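Local coordinates for coat protein (Leviviridae sp., PDB 6YFR) that forms the icosahedral shell of a single-stranded RNA bacteriophage, and probably packages the viral genome inside it, at residues T26-P29 / G30-P33; I112-N116 / L117-D121. One frame throughout, in Å; residues are numbered along the deposited sequence.

Contact 1: residues T26-P29 / G30-P33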
ATOM      1  N   THR A  26      -3.291  76.670  25.061  1.00 87.33           N
ATOM      2  CA  THR A  26      -3.231  77.123  23.679  1.00 72.39           C
ATOM      3  C   THR A  26      -3.344  75.992  22.667  1.00 72.81           C
ATOM      4  O   THR A  26      -3.649  76.257  21.499  1.00 90.57           O
ATOM      5  CB  THR A  26      -1.929  77.891  23.422  1.00 51.51           C
ATOM      6  OG1 THR A  26      -1.914  78.366  22.071  1.00102.86           O
ATOM      7  CG2 THR A  26      -0.719  76.992  23.651  1.00 48.05           C
ATOM      8  N   ASN A  27      -3.106  74.750  23.079  1.00 57.94           N
ATOM      9  CA  ASN A  27      -3.141  73.626  22.162  1.00 85.77           C
ATOM     10  C   ASN A  27      -4.589  73.263  21.834  1.00 41.97           C
ATOM     11  O   ASN A  27      -5.518  73.715  22.509  1.00 50.36           O
ATOM     12  CB  ASN A  27      -2.375  72.446  22.760  1.00 65.05           C
ATOM     13  CG  ASN A  27      -2.567  72.313  24.249  1.00 59.42           C
ATOM     14  OD1 ASN A  27      -3.619  72.654  24.791  1.00122.16           O
ATOM     15  ND2 ASN A  27      -1.546  71.804  24.926  1.00 41.93           N
ATOM     16  N   PRO A  28      -4.816  72.479  20.778  1.00 44.89           N
ATOM     17  CA  PRO A  28      -6.195  72.127  20.386  1.00 38.54           C
ATOM     18  C   PRO A  28      -6.940  71.449  21.520  1.00 49.88           C
ATOM     19  O   PRO A  28      -6.318  70.905  22.445  1.00 62.37           O
ATOM     20  CB  PRO A  28      -5.991  71.172  19.195  1.00 47.86           C
ATOM     21  CG  PRO A  28      -4.550  70.763  19.254  1.00 45.77           C
ATOM     22  CD  PRO A  28      -3.835  71.939  19.818  1.00 33.21           C
ATOM     23  N   PRO A  29      -8.279  71.453  21.483  1.00 49.61           N
ATOM     24  CA  PRO A  29      -9.043  70.985  22.654  1.00 64.97           C
ATOM     25  C   PRO A  29      -8.774  69.538  23.028  1.00 46.51           C
ATOM     26  O   PRO A  29      -8.663  69.226  24.221  1.00 51.82           O
ATOM     27  CB  PRO A  29     -10.503  71.201  22.227  1.00 46.94           C
ATOM     28  CG  PRO A  29     -10.465  71.227  20.737  1.00 41.57           C
ATOM     29  CD  PRO A  29      -9.163  71.876  20.383  1.00 30.02           C
ATOM     30  N   GLY A  30      -8.652  68.646  22.044  1.00 45.95           N
ATOM     31  CA  GLY A  30      -8.346  67.256  22.342  1.00 30.47           C
ATOM     32  C   GLY A  30      -7.037  67.063  23.077  1.00 43.89           C
ATOM     33  O   GLY A  30      -6.806  65.992  23.648  1.00 47.40           O
ATOM     34  N   LEU A  31      -6.175  68.081  23.082  1.00 49.08           N
ATOM     35  CA  LEU A  31      -4.903  68.044  23.790  1.00 49.09           C
ATOM     36  C   LEU A  31      -4.872  68.995  24.981  1.00 52.80           C
ATOM     37  O   LEU A  31      -3.790  69.385  25.433  1.00 57.94           O
ATOM     38  CB  LEU A  31      -3.762  68.356  22.824  1.00 38.71           C
ATOM     39  CG  LEU A  31      -3.581  67.307  21.729  1.00 40.68           C
ATOM     40  CD1 LEU A  31      -2.625  67.799  20.659  1.00 43.52           C
ATOM     41  CD2 LEU A  31      -3.086  66.004  22.332  1.00 32.42           C
ATOM     42  N   VAL A  32      -6.036  69.379  25.495  1.00 37.25           N
ATOM     43  CA  VAL A  32      -6.075  70.214  26.700  1.00 46.05           C
ATOM     44  C   VAL A  32      -5.535  69.409  27.880  1.00 36.71           C
ATOM     45  O   VAL A  32      -5.961  68.259  28.084  1.00 58.29           O
ATOM     46  CB  VAL A  32      -7.503  70.701  26.969  1.00 31.73           C
ATOM     47  CG1 VAL A  32      -7.649  71.160  28.408  1.00 62.80           C
ATOM     48  CG2 VAL A  32      -7.862  71.835  26.019  1.00 61.65           C
ATOM     49  N   PRO A  33      -4.598  69.949  28.657  1.00 39.96           N
ATOM     50  CA  PRO A  33      -4.095  69.213  29.824  1.00 39.32           C
ATOM     51  C   PRO A  33      -5.226  68.868  30.778  1.00 42.74           C
ATOM     52  O   PRO A  33      -6.143  69.663  30.994  1.00 37.53           O
ATOM     53  CB  PRO A  33      -3.101  70.192  30.460  1.00 44.72           C
ATOM     54  CG  PRO A  33      -2.707  71.111  29.352  1.00 39.06           C
ATOM     55  CD  PRO A  33      -3.917  71.241  28.478  1.00 39.80           C
TER

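Contact 2: residues I112-N116 / L117-D121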
ATOM      1  N   ILE A 112      13.497  64.639  42.553  1.00 27.67           N
ATOM      2  CA  ILE A 112      12.418  64.178  41.683  1.00 33.20           C
ATOM      3  C   ILE A 112      12.416  64.957  40.375  1.00 48.63           C
ATOM      4  O   ILE A 112      12.241  64.384  39.290  1.00 38.85           O
ATOM      5  CB  ILE A 112      11.064  64.290  42.411  1.00 31.06           C
ATOM      6  CG1 ILE A 112      10.982  63.255  43.532  1.00 26.80           C
ATOM      7  CG2 ILE A 112       9.912  64.122  41.440  1.00 29.08           C
ATOM      8  CD1 ILE A 112       9.751  63.396  44.389  1.00 23.88           C
ATOM      9  N   LEU A 113      12.611  66.276  40.454  1.00 32.57           N
ATOM     10  CA  LEU A 113      12.539  67.107  39.259  1.00 34.18           C
ATOM     11  C   LEU A 113      13.777  66.978  38.384  1.00 36.45           C
ATOM     12  O   LEU A 113      13.702  67.237  37.179  1.00 36.35           O
ATOM     13  CB  LEU A 113      12.331  68.576  39.641  1.00 22.62           C
ATOM     14  CG  LEU A 113      10.968  68.936  40.234  1.00 34.93           C
ATOM     15  CD1 LEU A 113      10.946  70.399  40.619  1.00 22.53           C
ATOM     16  CD2 LEU A 113       9.861  68.627  39.248  1.00 23.33           C
ATOM     17  N   ALA A 114      14.912  66.580  38.957  1.00 37.12           N
ATOM     18  CA  ALA A 114      16.147  66.474  38.193  1.00 33.74           C
ATOM     19  C   ALA A 114      16.473  65.050  37.754  1.00 40.22           C
ATOM     20  O   ALA A 114      17.341  64.873  36.894  1.00 45.26           O
ATOM     21  CB  ALA A 114      17.317  67.040  39.011  1.00 26.25           C
ATOM     22  N   GLY A 115      15.807  64.042  38.308  1.00 47.62           N
ATOM     23  CA  GLY A 115      16.146  62.671  37.967  1.00 34.98           C
ATOM     24  C   GLY A 115      17.505  62.260  38.488  1.00 40.67           C
ATOM     25  O   GLY A 115      18.257  61.576  37.781  1.00 40.31           O
ATOM     26  N   ASN A 116      17.841  62.670  39.711  1.00 37.96           N
ATOM     27  CA  ASN A 116      19.148  62.402  40.305  1.00 37.47           C
ATOM     28  C   ASN A 116      18.939  62.082  41.780  1.00 46.63           C
ATOM     29  O   ASN A 116      18.563  62.963  42.561  1.00 42.93           O
ATOM     30  CB  ASN A 116      20.081  63.601  40.129  1.00 45.87           C
ATOM     31  CG  ASN A 116      21.527  63.268  40.431  1.00 50.95           C
ATOM     32  OD1 ASN A 116      21.826  62.502  41.350  1.00 60.13           O
ATOM     33  ND2 ASN A 116      22.438  63.844  39.653  1.00 64.67           N
ATOM     34  N   LEU A 117      19.191  60.825  42.161  1.00 44.91           N
ATOM     35  CA  LEU A 117      19.008  60.404  43.547  1.00 39.68           C
ATOM     36  C   LEU A 117      19.990  61.066  44.499  1.00 37.23           C
ATOM     37  O   LEU A 117      19.725  61.114  45.705  1.00 59.48           O
ATOM     38  CB  LEU A 117      19.160  58.890  43.668  1.00 26.93           C
ATOM     39  CG  LEU A 117      18.049  58.015  43.105  1.00 35.42           C
ATOM     40  CD1 LEU A 117      18.537  56.591  43.031  1.00 35.91           C
ATOM     41  CD2 LEU A 117      16.830  58.111  43.991  1.00 41.48           C
ATOM     42  N   LEU A 118      21.119  61.562  43.993  1.00 47.06           N
ATOM     43  CA  LEU A 118      22.188  62.039  44.860  1.00 45.26           C
ATOM     44  C   LEU A 118      21.960  63.446  45.390  1.00 29.87           C
ATOM     45  O   LEU A 118      22.688  63.866  46.295  1.00 59.61           O
ATOM     46  CB  LEU A 118      23.521  61.989  44.116  1.00 25.28           C
ATOM     47  CG  LEU A 118      23.966  60.606  43.645  1.00 58.84           C
ATOM     48  CD1 LEU A 118      25.196  60.732  42.781  1.00 34.94           C
ATOM     49  CD2 LEU A 118      24.241  59.707  44.839  1.00 47.63           C
ATOM     50  N   LEU A 119      20.995  64.184  44.852  1.00 43.22           N
ATOM     51  CA  LEU A 119      20.764  65.539  45.329  1.00 45.75           C
ATOM     52  C   LEU A 119      20.302  65.504  46.783  1.00 41.07           C
ATOM     53  O   LEU A 119      19.498  64.644  47.161  1.00 47.65           O
ATOM     54  CB  LEU A 119      19.721  66.255  44.470  1.00 31.42           C
ATOM     55  CG  LEU A 119      20.044  66.405  42.984  1.00 43.96           C
ATOM     56  CD1 LEU A 119      19.003  67.277  42.304  1.00 31.09           C
ATOM     57  CD2 LEU A 119      21.434  66.981  42.805  1.00 30.55           C
ATOM     58  N   PRO A 120      20.788  66.412  47.621  1.00 33.77           N
ATOM     59  CA  PRO A 120      20.350  66.437  49.020  1.00 50.52           C
ATOM     60  C   PRO A 120      18.879  66.809  49.125  1.00 32.39           C
ATOM     61  O   PRO A 120      18.259  67.296  48.178  1.00 47.28           O
ATOM     62  CB  PRO A 120      21.245  67.504  49.654  1.00 36.41           C
ATOM     63  CG  PRO A 120      21.635  68.392  48.511  1.00 27.55           C
ATOM     64  CD  PRO A 120      21.740  67.493  47.312  1.00 28.68           C
ATOM     65  N   ASP A 121      18.321  66.560  50.308  1.00 38.97           N
ATOM     66  CA  ASP A 121      16.946  66.951  50.579  1.00 24.77           C
ATOM     67  C   ASP A 121      16.759  68.441  50.321  1.00 34.20           C
ATOM     68  O   ASP A 121      17.678  69.246  50.500  1.00 54.46           O
ATOM     69  CB  ASP A 121      16.564  66.638  52.027  1.00 30.42           C
ATOM     70  CG  ASP A 121      16.530  65.154  52.320  1.00 36.86           C
ATOM     71  OD1 ASP A 121      16.410  64.351  51.369  1.00 53.30           O
ATOM     72  OD2 ASP A 121      16.614  64.792  53.514  1.00 51.07           O
TER

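Contact 1: residues T26-P29 / G30-P33
Two backbone bonds close the turn between Pro28 and Val32. Leu31 N donates to Pro28 O at 2.9 Å, and Val32 N donates to Pro29 O at 2.9 Å. Both are i to i+3 links, so Pro28-Val32 makes a short 3-10-like turn in the loop between strands 16-22 and 34-41. The second bond is the straighter, with an N-H...O angle of 160°. Pro28 and Pro29 give the acceptors; lacking an N-H, neither can donate from its own backbone.

The amide of Asn27 swings back over the turn. Its CG sits between the backbone N and the carbonyl carbon, chi1 38°, and this lays the amide beside Leu31 O. No hydrogen bond forms there. OD1 instead accepts from Ser25 OG, which fixes that end of the amide.

Packing follows outside the bonds. The Pro28 ring and the Leu31 side chain run side by side and point the same way, and Pro28 CG meets Leu31 CD1 at 3.8 Å. Leu31 also reaches Trp70 and Tyr57, so the turn rests on strands 70-82 and 47-59. A second subunit also packs on the turn: Pro28 and Pro29 touch its Gln83 and Leu31 its Leu84, and Gly30 makes a backbone hydrogen bond to it. On Val32 the CG2 branch, anti to the carbonyl carbon, lies 3.3 Å from Pro29 O and 3.7 Å from Pro29 CA.

Contact 2: residues I112-N116 / L117-D121
Asn116 and Leu118 meet in an Asx turn, laid over the type I beta turn Asn116-Leu119 that follows helix 109-114. Leu118 N donates to Asn116 OD1 at 2.9 Å, with an N-H...O angle of 152°. The donor is tilted 18° from the plane of the side-chain carbonyl. The CG of Asn116 stands anti to the backbone N, chi1 -167°, and this carries OD1 forward over the turn. The backbone does not add a bond of its own here. Asn116 O lies 3.6 Å from Leu119 N. It is hydrogen-bonded to Ser111 OG instead, which ties the turn back to the helix.

The chain gets here through Gly115. This first residue past the helix has positive phi. The following residues can then fold back beside Ala114.

The tight side holds the polar bond. Leu118 CB is a further neighbour of Asn116 OD1, at 3.3 Å. Leu117 is buried and points away from residues 112-116. Other subunits press on this side: a third packs its Pro14 on Asn116, Gln37 on Leu117 and Val12 on Leu118, and a fourth its Tyr8 on Asn116 and Pro10 on Leu118.

The looser side is apolar. Leu119 points back toward the helix end, and its CD1 meets Ala114 CB at 3.7 Å. Its CG lies 4.0 Å from Asn116 CB. Ala114 is exposed, so this patch lies near solvent. Beyond it, Asp121 turns to Arg108 in a salt bridge, and Arg108 also binds Leu119 O.

The Asn116 side chain thus supplies the turn's hydrogen bond where the backbone pair Asn116 O and Leu119 N makes none, and the apolar Ala114-Leu119 contact adds to it.

In the fold
Contact 1 comes first along the chain, in the loop between strands 16-22 and 34-41. Contact 2 follows much later, at the end of helix 109-114 and in the tail after it. Between them run strands 34-41, 47-59 and 70-82 of the antiparallel sheet, then helix 90-107. The centres of contact 1 and contact 2 are about 31 Å apart. The nearest atoms of contact 1 and contact 2 are about 16 Å apart. They do not touch. Both lie well away from the centre of the chain, and both face other copies of the protein: residues 26-33 meet a second subunit, and residues 112-121 a third and a fourth. Loop and tail thus both lie at subunit contacts of the particle.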